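Local coordinates for protein acetone carboxylase alpha subunit (PDB 5M45) that forms the alpha subunit of a multisubunit acetone carboxylase and belongs to the hydantoinase B/oxoprolinase family, at residues Q446-E457 with W491-R502. Numbering follows the deposited sequence.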
ATOM      1  N   GLN A 446      17.755  -0.718  19.263  1.00 14.41           N
ATOM      2  CA  GLN A 446      19.103  -0.564  19.848  1.00 14.87           C
ATOM      3  C   GLN A 446      20.201  -0.207  18.825  1.00 15.58           C
ATOM      4  O   GLN A 446      21.302   0.179  19.212  1.00 15.93           O
ATOM      5  CB  GLN A 446      19.512  -1.815  20.649  1.00 14.71           C
ATOM      6  CG  GLN A 446      19.549  -3.139  19.907  1.00 14.54           C
ATOM      7  CD  GLN A 446      18.269  -3.956  19.978  1.00 14.27           C
ATOM      8  OE1 GLN A 446      17.168  -3.435  19.739  1.00 14.25           O
ATOM      9  NE2 GLN A 446      18.392  -5.236  20.300  1.00 14.25           N
ATOM     10  N   TYR A 447      19.932  -0.404  17.544  1.00 15.86           N
ATOM     11  CA  TYR A 447      20.864  -0.043  16.464  1.00 16.47           C
ATOM     12  C   TYR A 447      20.509   1.318  15.851  1.00 16.86           C
ATOM     13  O   TYR A 447      21.044   1.665  14.802  1.00 16.70           O
ATOM     14  CB  TYR A 447      20.858  -1.148  15.369  1.00 16.57           C
ATOM     15  CG  TYR A 447      20.930  -2.576  15.925  1.00 16.55           C
ATOM     16  CD1 TYR A 447      22.068  -3.040  16.584  1.00 16.75           C
ATOM     17  CD2 TYR A 447      19.827  -3.447  15.823  1.00 16.52           C
ATOM     18  CE1 TYR A 447      22.138  -4.317  17.100  1.00 16.71           C
ATOM     19  CE2 TYR A 447      19.882  -4.743  16.362  1.00 16.52           C
ATOM     20  CZ  TYR A 447      21.036  -5.180  17.000  1.00 16.55           C
ATOM     21  OH  TYR A 447      21.101  -6.462  17.535  1.00 16.55           O
ATOM     22  N   ASP A 448      19.597   2.070  16.477  1.00 17.34           N
ATOM     23  CA  ASP A 448      19.149   3.388  15.971  1.00 18.05           C
ATOM     24  C   ASP A 448      18.580   3.354  14.534  1.00 17.89           C
ATOM     25  O   ASP A 448      18.858   4.221  13.722  1.00 17.65           O
ATOM     26  CB  ASP A 448      20.276   4.433  16.116  1.00 19.18           C
ATOM     27  CG  ASP A 448      20.714   4.643  17.581  1.00 20.16           C
ATOM     28  OD1 ASP A 448      19.927   4.508  18.540  1.00 20.58           O
ATOM     29  OD2 ASP A 448      21.896   4.955  17.786  1.00 22.55           O
ATOM     30  N   GLU A 449      17.764   2.351  14.260  1.00 17.38           N
ATOM     31  CA  GLU A 449      17.046   2.184  12.992  1.00 17.87           C
ATOM     32  C   GLU A 449      15.547   2.029  13.250  1.00 16.24           C
ATOM     33  O   GLU A 449      15.123   1.590  14.310  1.00 15.22           O
ATOM     34  CB  GLU A 449      17.522   0.934  12.255  1.00 19.53           C
ATOM     35  CG  GLU A 449      18.954   1.077  11.760  1.00 22.06           C
ATOM     36  CD  GLU A 449      19.391  -0.020  10.769  1.00 24.44           C
ATOM     37  OE1 GLU A 449      20.361   0.287   9.971  1.00 27.02           O
ATOM     38  OE2 GLU A 449      18.789  -1.127  10.804  1.00 25.21           O
ATOM     39  N   ILE A 450      14.758   2.374  12.248  1.00 15.34           N
ATOM     40  CA  ILE A 450      13.342   2.134  12.239  1.00 14.53           C
ATOM     41  C   ILE A 450      13.119   0.624  12.316  1.00 13.89           C
ATOM     42  O   ILE A 450      13.799  -0.152  11.614  1.00 14.16           O
ATOM     43  CB  ILE A 450      12.681   2.754  10.981  1.00 14.42           C
ATOM     44  CG1 ILE A 450      12.749   4.300  11.064  1.00 14.69           C
ATOM     45  CG2 ILE A 450      11.251   2.257  10.796  1.00 14.13           C
ATOM     46  CD1 ILE A 450      12.307   5.019   9.805  1.00 14.69           C
ATOM     47  N   HIS A 451      12.155   0.218  13.140  1.00 13.15           N
ATOM     48  CA  HIS A 451      11.955  -1.200  13.467  1.00 12.74           C
ATOM     49  C   HIS A 451      10.532  -1.543  13.917  1.00 12.33           C
ATOM     50  O   HIS A 451       9.738  -0.656  14.299  1.00 11.97           O
ATOM     51  CB  HIS A 451      12.977  -1.566  14.585  1.00 12.74           C
ATOM     52  CG  HIS A 451      13.165  -3.032  14.819  1.00 12.63           C
ATOM     53  ND1 HIS A 451      13.603  -3.906  13.839  1.00 12.65           N
ATOM     54  CD2 HIS A 451      13.070  -3.760  15.950  1.00 12.61           C
ATOM     55  CE1 HIS A 451      13.744  -5.116  14.356  1.00 12.68           C
ATOM     56  NE2 HIS A 451      13.417  -5.053  15.638  1.00 12.63           N
ATOM     57  N   ALA A 452      10.230  -2.845  13.859  1.00 12.16           N
ATOM     58  CA  ALA A 452       9.039  -3.416  14.477  1.00 12.13           C
ATOM     59  C   ALA A 452       9.393  -4.787  15.057  1.00 12.10           C
ATOM     60  O   ALA A 452      10.367  -5.411  14.644  1.00 12.19           O
ATOM     61  CB  ALA A 452       7.904  -3.545  13.463  1.00 12.02           C
ATOM     62  N   VAL A 453       8.625  -5.200  16.049  1.00 12.08           N
ATOM     63  CA  VAL A 453       8.780  -6.517  16.683  1.00 12.02           C
ATOM     64  C   VAL A 453       7.472  -7.339  16.581  1.00 11.91           C
ATOM     65  O   VAL A 453       6.360  -6.770  16.452  1.00 11.82           O
ATOM     66  CB  VAL A 453       9.261  -6.433  18.149  1.00 12.06           C
ATOM     67  CG1 VAL A 453      10.580  -5.686  18.220  1.00 12.27           C
ATOM     68  CG2 VAL A 453       8.266  -5.736  19.083  1.00 12.09           C
ATOM     69  N   ASN A 454       7.639  -8.659  16.610  1.00 11.77           N
ATOM     70  CA  ASN A 454       6.527  -9.595  16.579  1.00 11.85           C
ATOM     71  C   ASN A 454       7.022 -10.937  17.123  1.00 11.92           C
ATOM     72  O   ASN A 454       7.529 -11.762  16.366  1.00 11.86           O
ATOM     73  CB  ASN A 454       5.962  -9.757  15.166  1.00 11.80           C
ATOM     74  CG  ASN A 454       4.625 -10.510  15.156  1.00 11.81           C
ATOM     75  OD1 ASN A 454       3.568  -9.907  15.084  1.00 11.74           O
ATOM     76  ND2 ASN A 454       4.681 -11.845  15.217  1.00 11.94           N
ATOM     77  N   SER A 455       6.885 -11.143  18.435  1.00 12.06           N
ATOM     78  CA  SER A 455       7.453 -12.320  19.075  1.00 12.24           C
ATOM     79  C   SER A 455       6.718 -13.598  18.675  1.00 12.24           C
ATOM     80  O   SER A 455       5.445 -13.657  18.744  1.00 12.20           O
ATOM     81  CB  SER A 455       7.389 -12.214  20.608  1.00 12.47           C
ATOM     82  OG  SER A 455       7.883 -13.400  21.186  1.00 12.48           O
ATOM     83  N   PHE A 456       7.503 -14.626  18.327  1.00 12.25           N
ATOM     84  CA  PHE A 456       6.977 -15.982  18.064  1.00 12.41           C
ATOM     85  C   PHE A 456       7.120 -16.935  19.288  1.00 12.81           C
ATOM     86  O   PHE A 456       7.129 -18.161  19.135  1.00 12.84           O
ATOM     87  CB  PHE A 456       7.572 -16.572  16.759  1.00 12.29           C
ATOM     88  CG  PHE A 456       6.706 -16.329  15.534  1.00 12.24           C
ATOM     89  CD1 PHE A 456       6.604 -15.066  14.974  1.00 12.21           C
ATOM     90  CD2 PHE A 456       6.007 -17.381  14.921  1.00 12.00           C
ATOM     91  CE1 PHE A 456       5.809 -14.839  13.864  1.00 12.09           C
ATOM     92  CE2 PHE A 456       5.215 -17.157  13.840  1.00 11.93           C
ATOM     93  CZ  PHE A 456       5.119 -15.894  13.282  1.00 12.03           C
ATOM     94  N   GLU A 457       7.107 -16.371  20.500  1.00 13.09           N
ATOM     95  CA  GLU A 457       6.963 -17.178  21.718  1.00 13.34           C
ATOM     96  C   GLU A 457       5.645 -17.976  21.655  1.00 13.35           C
ATOM     97  O   GLU A 457       5.627 -19.074  22.177  1.00 13.59           O
ATOM     98  CB  GLU A 457       7.041 -16.323  23.014  1.00 13.43           C
ATOM     99  CG  GLU A 457       8.478 -15.957  23.380  1.00 13.68           C
ATOM    100  CD  GLU A 457       8.655 -15.318  24.750  1.00 13.87           C
ATOM    101  OE1 GLU A 457       7.757 -14.601  25.263  1.00 13.73           O
ATOM    102  OE2 GLU A 457       9.754 -15.554  25.327  1.00 14.45           O
ATOM    103  N   TRP A 491      16.251 -13.459  20.716  1.00 12.75           N
ATOM    104  CA  TRP A 491      15.194 -12.426  20.732  1.00 12.80           C
ATOM    105  C   TRP A 491      15.749 -11.040  21.156  1.00 12.88           C
ATOM    106  O   TRP A 491      15.357 -10.016  20.579  1.00 12.64           O
ATOM    107  CB  TRP A 491      13.997 -12.807  21.599  1.00 12.90           C
ATOM    108  CG  TRP A 491      13.137 -13.925  21.024  1.00 12.98           C
ATOM    109  CD1 TRP A 491      12.837 -15.103  21.615  1.00 13.05           C
ATOM    110  CD2 TRP A 491      12.466 -13.913  19.771  1.00 13.05           C
ATOM    111  NE1 TRP A 491      12.029 -15.857  20.791  1.00 13.07           N
ATOM    112  CE2 TRP A 491      11.814 -15.158  19.635  1.00 13.01           C
ATOM    113  CE3 TRP A 491      12.400 -12.987  18.714  1.00 13.09           C
ATOM    114  CZ2 TRP A 491      11.034 -15.481  18.511  1.00 12.94           C
ATOM    115  CZ3 TRP A 491      11.654 -13.304  17.594  1.00 13.11           C
ATOM    116  CH2 TRP A 491      10.968 -14.558  17.499  1.00 12.90           C
ATOM    117  N   GLU A 492      16.710 -11.034  22.083  1.00 13.02           N
ATOM    118  CA  GLU A 492      17.329  -9.774  22.529  1.00 13.40           C
ATOM    119  C   GLU A 492      18.159  -9.063  21.454  1.00 13.77           C
ATOM    120  O   GLU A 492      18.367  -7.864  21.567  1.00 13.88           O
ATOM    121  CB  GLU A 492      18.115  -9.948  23.853  1.00 13.46           C
ATOM    122  CG  GLU A 492      17.180 -10.105  25.062  1.00 13.32           C
ATOM    123  CD  GLU A 492      17.854 -10.029  26.428  1.00 13.47           C
ATOM    124  OE1 GLU A 492      19.085  -9.729  26.555  1.00 13.51           O
ATOM    125  OE2 GLU A 492      17.129 -10.293  27.432  1.00 13.36           O
ATOM    126  N   LEU A 493      18.624  -9.786  20.417  1.00 14.24           N
ATOM    127  CA  LEU A 493      19.265  -9.175  19.255  1.00 14.76           C
ATOM    128  C   LEU A 493      18.279  -8.528  18.276  1.00 14.91           C
ATOM    129  O   LEU A 493      18.677  -7.695  17.444  1.00 15.44           O
ATOM    130  CB  LEU A 493      20.055 -10.206  18.442  1.00 15.03           C
ATOM    131  CG  LEU A 493      21.157 -11.039  19.088  1.00 15.53           C
ATOM    132  CD1 LEU A 493      21.774 -11.923  17.997  1.00 15.68           C
ATOM    133  CD2 LEU A 493      22.240 -10.183  19.757  1.00 15.83           C
ATOM    134  N   ALA A 494      17.017  -8.961  18.330  1.00 14.84           N
ATOM    135  CA  ALA A 494      15.981  -8.509  17.399  1.00 14.58           C
ATOM    136  C   ALA A 494      14.894  -7.616  18.020  1.00 14.32           C
ATOM    137  O   ALA A 494      13.941  -7.253  17.288  1.00 14.19           O
ATOM    138  CB  ALA A 494      15.334  -9.736  16.754  1.00 14.56           C
ATOM    139  N   GLU A 495      15.010  -7.262  19.304  1.00 13.98           N
ATOM    140  CA  GLU A 495      13.998  -6.436  20.023  1.00 13.80           C
ATOM    141  C   GLU A 495      14.726  -5.554  21.042  1.00 13.73           C
ATOM    142  O   GLU A 495      15.607  -6.068  21.725  1.00 13.77           O
ATOM    143  CB  GLU A 495      12.992  -7.332  20.800  1.00 13.68           C
ATOM    144  CG  GLU A 495      12.328  -8.467  20.014  1.00 13.78           C
ATOM    145  CD  GLU A 495      11.603  -9.519  20.869  1.00 13.90           C
ATOM    146  OE1 GLU A 495      10.745 -10.279  20.335  1.00 13.93           O
ATOM    147  OE2 GLU A 495      11.905  -9.631  22.093  1.00 14.34           O
ATOM    148  N   PRO A 496      14.329  -4.271  21.209  1.00 13.57           N
ATOM    149  CA  PRO A 496      14.913  -3.400  22.252  1.00 13.65           C
ATOM    150  C   PRO A 496      14.210  -3.621  23.597  1.00 13.60           C
ATOM    151  O   PRO A 496      13.573  -2.715  24.144  1.00 13.52           O
ATOM    152  CB  PRO A 496      14.683  -1.997  21.686  1.00 13.79           C
ATOM    153  CG  PRO A 496      13.369  -2.130  20.987  1.00 13.52           C
ATOM    154  CD  PRO A 496      13.380  -3.517  20.368  1.00 13.44           C
ATOM    155  N   LEU A 497      14.363  -4.849  24.109  1.00 13.51           N
ATOM    156  CA  LEU A 497      13.689  -5.363  25.300  1.00 13.55           C
ATOM    157  C   LEU A 497      14.662  -6.337  25.990  1.00 13.61           C
ATOM    158  O   LEU A 497      15.443  -7.009  25.306  1.00 13.71           O
ATOM    159  CB  LEU A 497      12.402  -6.166  24.929  1.00 13.34           C
ATOM    160  CG  LEU A 497      11.332  -5.474  24.059  1.00 13.26           C
ATOM    161  CD1 LEU A 497      10.283  -6.498  23.620  1.00 13.12           C
ATOM    162  CD2 LEU A 497      10.666  -4.350  24.807  1.00 13.32           C
ATOM    163  N   VAL A 498      14.588  -6.439  27.323  1.00 13.57           N
ATOM    164  CA  VAL A 498      15.311  -7.467  28.069  1.00 13.59           C
ATOM    165  C   VAL A 498      14.393  -8.314  28.935  1.00 13.42           C
ATOM    166  O   VAL A 498      13.409  -7.835  29.479  1.00 13.10           O
ATOM    167  CB  VAL A 498      16.451  -6.895  28.957  1.00 13.81           C
ATOM    168  CG1 VAL A 498      17.532  -6.259  28.076  1.00 13.95           C
ATOM    169  CG2 VAL A 498      15.944  -5.886  29.963  1.00 13.91           C
ATOM    170  N   TYR A 499      14.730  -9.608  29.032  1.00 13.56           N
ATOM    171  CA  TYR A 499      14.010 -10.557  29.870  1.00 13.54           C
ATOM    172  C   TYR A 499      14.269 -10.381  31.366  1.00 13.70           C
ATOM    173  O   TYR A 499      15.411 -10.395  31.814  1.00 13.99           O
ATOM    174  CB  TYR A 499      14.355 -11.992  29.473  1.00 13.60           C
ATOM    175  CG  TYR A 499      13.729 -12.474  28.183  1.00 13.35           C
ATOM    176  CD1 TYR A 499      14.335 -12.229  26.960  1.00 13.31           C
ATOM    177  CD2 TYR A 499      12.541 -13.194  28.198  1.00 13.08           C
ATOM    178  CE1 TYR A 499      13.762 -12.656  25.772  1.00 13.04           C
ATOM    179  CE2 TYR A 499      11.943 -13.610  27.039  1.00 12.92           C
ATOM    180  CZ  TYR A 499      12.566 -13.347  25.805  1.00 12.91           C
ATOM    181  OH  TYR A 499      12.011 -13.788  24.629  1.00 12.61           O
ATOM    182  N   LEU A 500      13.200 -10.192  32.122  1.00 13.72           N
ATOM    183  CA  LEU A 500      13.214 -10.325  33.590  1.00 14.08           C
ATOM    184  C   LEU A 500      12.533 -11.615  34.114  1.00 13.99           C
ATOM    185  O   LEU A 500      12.518 -11.860  35.313  1.00 14.14           O
ATOM    186  CB  LEU A 500      12.528  -9.111  34.211  1.00 14.19           C
ATOM    187  CG  LEU A 500      13.110  -7.711  33.950  1.00 14.33           C
ATOM    188  CD1 LEU A 500      12.349  -6.652  34.769  1.00 14.43           C
ATOM    189  CD2 LEU A 500      14.585  -7.624  34.273  1.00 14.72           C
ATOM    190  N   GLY A 501      11.898 -12.385  33.229  1.00 13.93           N
ATOM    191  CA  GLY A 501      11.342 -13.677  33.596  1.00 13.82           C
ATOM    192  C   GLY A 501      10.992 -14.549  32.388  1.00 13.60           C
ATOM    193  O   GLY A 501      10.641 -14.046  31.308  1.00 13.51           O
ATOM    194  N   ARG A 502      11.111 -15.865  32.574  1.00 13.63           N
ATOM    195  CA  ARG A 502      10.488 -16.866  31.697  1.00 13.42           C
ATOM    196  C   ARG A 502      10.078 -18.034  32.571  1.00 13.70           C
ATOM    197  O   ARG A 502      10.937 -18.649  33.199  1.00 13.62           O
ATOM    198  CB  ARG A 502      11.495 -17.297  30.611  1.00 13.45           C
ATOM    199  CG  ARG A 502      10.982 -17.246  29.196  1.00 13.20           C
ATOM    200  CD  ARG A 502      11.964 -17.864  28.202  1.00 13.20           C
ATOM    201  NE  ARG A 502      11.633 -17.498  26.826  1.00 13.08           N
ATOM    202  CZ  ARG A 502      12.219 -17.956  25.736  1.00 12.89           C
ATOM    203  NH1 ARG A 502      11.763 -17.549  24.550  1.00 12.84           N
ATOM    204  NH2 ARG A 502      13.235 -18.818  25.815  1.00 12.91           N
TER
HETATM  205  O   HOH W   1      11.869  -8.229  15.434  1.00 29.30           O
HETATM  206  O   HOH W   2      10.256  -9.898  17.514  1.00 16.41           O
HETATM  207  O   HOH W   3      10.377 -12.544  21.744  1.00 12.13           O
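The last turn of the helix at about 488-494 and the residues after it are tied side chain to backbone by the loop and strand of 446-457. Tyr447 OH donates to Leu493 O at 2.7 Å, in the carbonyl plane and on a lone pair, and the oxygen lies at the edge of the phenol ring. The next carbonyl, Ala494 O, receives His451 NE2 at 2.8 Å; the bond is straight (163°) and keeps to the imidazole plane, though it meets the carbonyl from above its plane. With CG anti to the backbone N (chi1 -166°), the His451 ring reaches from the strand to this carbonyl. Gln446 NE2 adds a more bent bond to Glu495 O, 3.2 Å long, and Pro496 centres an inverse gamma turn.

The contact joins strands 450-454 and 497-504, outermost within this chain in two antiparallel sheets of the hydantoinase B/oxoprolinase region. Between them, Val453 CG1 packs 3.7 Å from Glu495 CG, the side chains crossing at about a right angle; two waters link Glu495 OE1 to Asn454 N and Ser455 OG, while Glu495 OE2 pairs with Arg524. At the far end is a salt bridge in which Arg502 NE (3.1 Å) and NH1 (2.9 Å) both meet Glu457 OE2 side-on, carboxylate and guanidinium planes 30° apart. Tyr499 OH is the third donor to this oxygen, from above the carboxylate plane, while Glu457 OE1 is held by Ser522, Arg524 and Asn620.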